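Local coordinates for pilus tip adhesin Cpa (Streptococcus pyogenes, PDB 4C0Z), which sits at the pilus tip and attaches covalently to host-cell targets through reactive thioester bonds, mediating adhesion of the streptococcal pilus, at residues 6-11 / 20-25. Residues are numbered along the deposited sequence; the frame is centred on the assembly and turned at random.
Sequences SVPNKQ and YGYDSY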
loop_
_atom_site.group_PDB
_atom_site.type_symbol
_atom_site.label_atom_id
_atom_site.label_comp_id
_atom_site.label_asym_id
_atom_site.label_seq_id
_atom_site.Cartn_x
_atom_site.Cartn_y
_atom_site.Cartn_z
ATOM N N SER I 6 13.443 -12.037 -22.107
ATOM C CA SER I 6 14.487 -11.083 -22.482
ATOM C C SER I 6 14.579 -9.885 -21.517
ATOM O O SER I 6 13.563 -9.393 -21.024
ATOM C CB SER I 6 14.284 -10.601 -23.915
ATOM O OG SER I 6 15.413 -9.867 -24.364
ATOM N N VAL I 7 15.814 -9.412 -21.277
ATOM C CA VAL I 7 16.107 -8.289 -20.382
ATOM C C VAL I 7 15.753 -6.944 -21.064
ATOM O O VAL I 7 16.255 -6.675 -22.161
ATOM C CB VAL I 7 17.565 -8.346 -19.837
ATOM C CG1 VAL I 7 17.933 -7.071 -19.094
ATOM C CG2 VAL I 7 17.762 -9.558 -18.931
ATOM N N PRO I 8 14.864 -6.119 -20.446
ATOM C CA PRO I 8 14.503 -4.826 -21.063
ATOM C C PRO I 8 15.688 -3.863 -21.201
ATOM O O PRO I 8 16.606 -3.874 -20.377
ATOM C CB PRO I 8 13.438 -4.249 -20.106
ATOM C CG PRO I 8 13.052 -5.343 -19.195
ATOM C CD PRO I 8 14.188 -6.299 -19.140
ATOM N N ASN I 9 15.672 -3.051 -22.263
ATOM C CA ASN I 9 16.700 -2.040 -22.535
ATOM C C ASN I 9 16.004 -0.700 -22.772
ATOM O O ASN I 9 15.604 -0.383 -23.896
ATOM C CB ASN I 9 17.602 -2.439 -23.714
ATOM C CG ASN I 9 18.832 -1.565 -23.881
ATOM O OD1 ASN I 9 18.937 -0.452 -23.338
ATOM N ND2 ASN I 9 19.793 -2.048 -24.654
ATOM N N LYS I 10 15.808 0.051 -21.686
ATOM C CA LYS I 10 15.141 1.347 -21.738
ATOM C C LYS I 10 16.056 2.435 -21.205
ATOM O O LYS I 10 16.594 2.303 -20.115
ATOM C CB LYS I 10 13.756 1.317 -21.052
ATOM C CG LYS I 10 12.758 0.454 -21.825
ATOM C CD LYS I 10 11.395 0.341 -21.164
ATOM C CE LYS I 10 10.660 -0.864 -21.724
ATOM N NZ LYS I 10 9.279 -1.046 -21.157
ATOM N N GLN I 11 16.305 3.461 -22.027
ATOM C CA GLN I 11 17.153 4.605 -21.689
ATOM C C GLN I 11 16.304 5.698 -21.013
ATOM O O GLN I 11 15.237 6.048 -21.527
ATOM C CB GLN I 11 17.816 5.144 -22.964
ATOM C CG GLN I 11 18.880 6.207 -22.692
ATOM C CD GLN I 11 19.568 6.758 -23.934
ATOM O OE1 GLN I 11 20.510 7.554 -23.863
ATOM N NE2 GLN I 11 19.141 6.369 -25.114
ATOM N N TYR I 20 16.126 1.950 -14.633
ATOM C CA TYR I 20 14.784 1.554 -15.018
ATOM C C TYR I 20 14.290 0.557 -13.956
ATOM O O TYR I 20 14.947 -0.448 -13.707
ATOM C CB TYR I 20 14.802 0.954 -16.447
ATOM C CG TYR I 20 13.507 0.320 -16.908
ATOM C CD1 TYR I 20 12.282 0.959 -16.706
ATOM C CD2 TYR I 20 13.514 -0.858 -17.651
ATOM C CE1 TYR I 20 11.095 0.393 -17.146
ATOM C CE2 TYR I 20 12.324 -1.440 -18.094
ATOM C CZ TYR I 20 11.118 -0.812 -17.829
ATOM O OH TYR I 20 9.942 -1.381 -18.257
ATOM N N GLY I 21 13.194 0.899 -13.280
ATOM C CA GLY I 21 12.586 0.073 -12.246
ATOM C C GLY I 21 11.225 -0.374 -12.722
ATOM O O GLY I 21 10.436 0.448 -13.176
ATOM N N TYR I 22 10.952 -1.669 -12.658
ATOM C CA TYR I 22 9.711 -2.232 -13.198
ATOM C C TYR I 22 9.304 -3.518 -12.524
ATOM O O TYR I 22 10.105 -4.164 -11.851
ATOM C CB TYR I 22 9.920 -2.529 -14.722
ATOM C CG TYR I 22 11.180 -3.324 -15.031
ATOM C CD1 TYR I 22 12.435 -2.712 -15.014
ATOM C CD2 TYR I 22 11.127 -4.694 -15.269
ATOM C CE1 TYR I 22 13.597 -3.436 -15.259
ATOM C CE2 TYR I 22 12.292 -5.434 -15.509
ATOM C CZ TYR I 22 13.522 -4.791 -15.520
ATOM O OH TYR I 22 14.697 -5.454 -15.767
ATOM N N ASP I 23 8.072 -3.933 -12.774
ATOM C CA ASP I 23 7.598 -5.211 -12.310
ATOM C C ASP I 23 7.751 -6.202 -13.531
ATOM O O ASP I 23 7.129 -5.993 -14.573
ATOM C CB ASP I 23 6.124 -5.091 -11.843
ATOM C CG ASP I 23 5.595 -6.314 -11.106
ATOM O OD1 ASP I 23 6.367 -7.285 -10.917
ATOM O OD2 ASP I 23 4.454 -6.262 -10.626
ATOM N N SER I 24 8.581 -7.246 -13.386
ATOM C CA SER I 24 8.787 -8.256 -14.425
ATOM C C SER I 24 7.695 -9.354 -14.401
ATOM O O SER I 24 7.645 -10.180 -15.325
ATOM C CB SER I 24 10.186 -8.862 -14.346
ATOM O OG SER I 24 10.311 -9.730 -13.230
ATOM N N TYR I 25 6.807 -9.361 -13.365
ATOM C CA TYR I 25 5.695 -10.307 -13.341
ATOM C C TYR I 25 4.650 -9.661 -14.253
ATOM O O TYR I 25 3.801 -8.889 -13.816
ATOM C CB TYR I 25 5.146 -10.539 -11.912
ATOM C CG TYR I 25 4.073 -11.609 -11.898
ATOM C CD1 TYR I 25 4.388 -12.943 -12.149
ATOM C CD2 TYR I 25 2.738 -11.282 -11.692
ATOM C CE1 TYR I 25 3.403 -13.927 -12.153
ATOM C CE2 TYR I 25 1.745 -12.258 -11.695
ATOM C CZ TYR I 25 2.086 -13.583 -11.908
ATOM O OH TYR I 25 1.110 -14.545 -11.934
#
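Lys10 and Pro8, in the extended N-terminal segment 6-11, lie against Tyr20 and Tyr22 on strand 19-23, the first strand of the six-stranded antiparallel barrel in this N-terminal thioester domain. Both tyrosines project from the same side of the strand, with Gly21 between them. Tyr20 takes the largest share of the contact. Its CG stands anti to the backbone N (chi1 172°), which brings the ring against the lysine side chain, whose aliphatic part runs over one face. Lys10 CD makes a CH-pi contact there, 3.9 Å from the centroid of the Tyr20 ring and 28° off the ring normal. From CG onward the lysine is extended, which carries its ammonium group past the rim to the hydroxyl, where Lys10 NZ donates a hydrogen bond of 3.0 Å to Tyr20 OH. The same nitrogen is also bonded to the carbonyl oxygen of Ser66, so two oxygens hold the end of the chain. On the opposite face of the Tyr20 ring, towards its rim, lies Tyr22 CD1, 3.3 Å above the plane; Tyr22 CG sits between its own backbone N and carbonyl carbon (chi1 50°).

Pro8 bridges the two aromatics. Its CB meets the edge of the Tyr20 ring, 3.6 Å from Tyr20 CE2, while its CG approaches the other ring obliquely, 3.7 Å from Tyr22 CZ. The backbone of the proline is tied to the neighbouring strand 41-44 by a hydrogen bond from Asn44 ND2 to Pro8 O. The hydroxyl of Tyr22, hydrogen-bonded to Glu50 OE2, lies beside the same proline ring, with Pro8 CD 3.5 Å from Tyr22 OH.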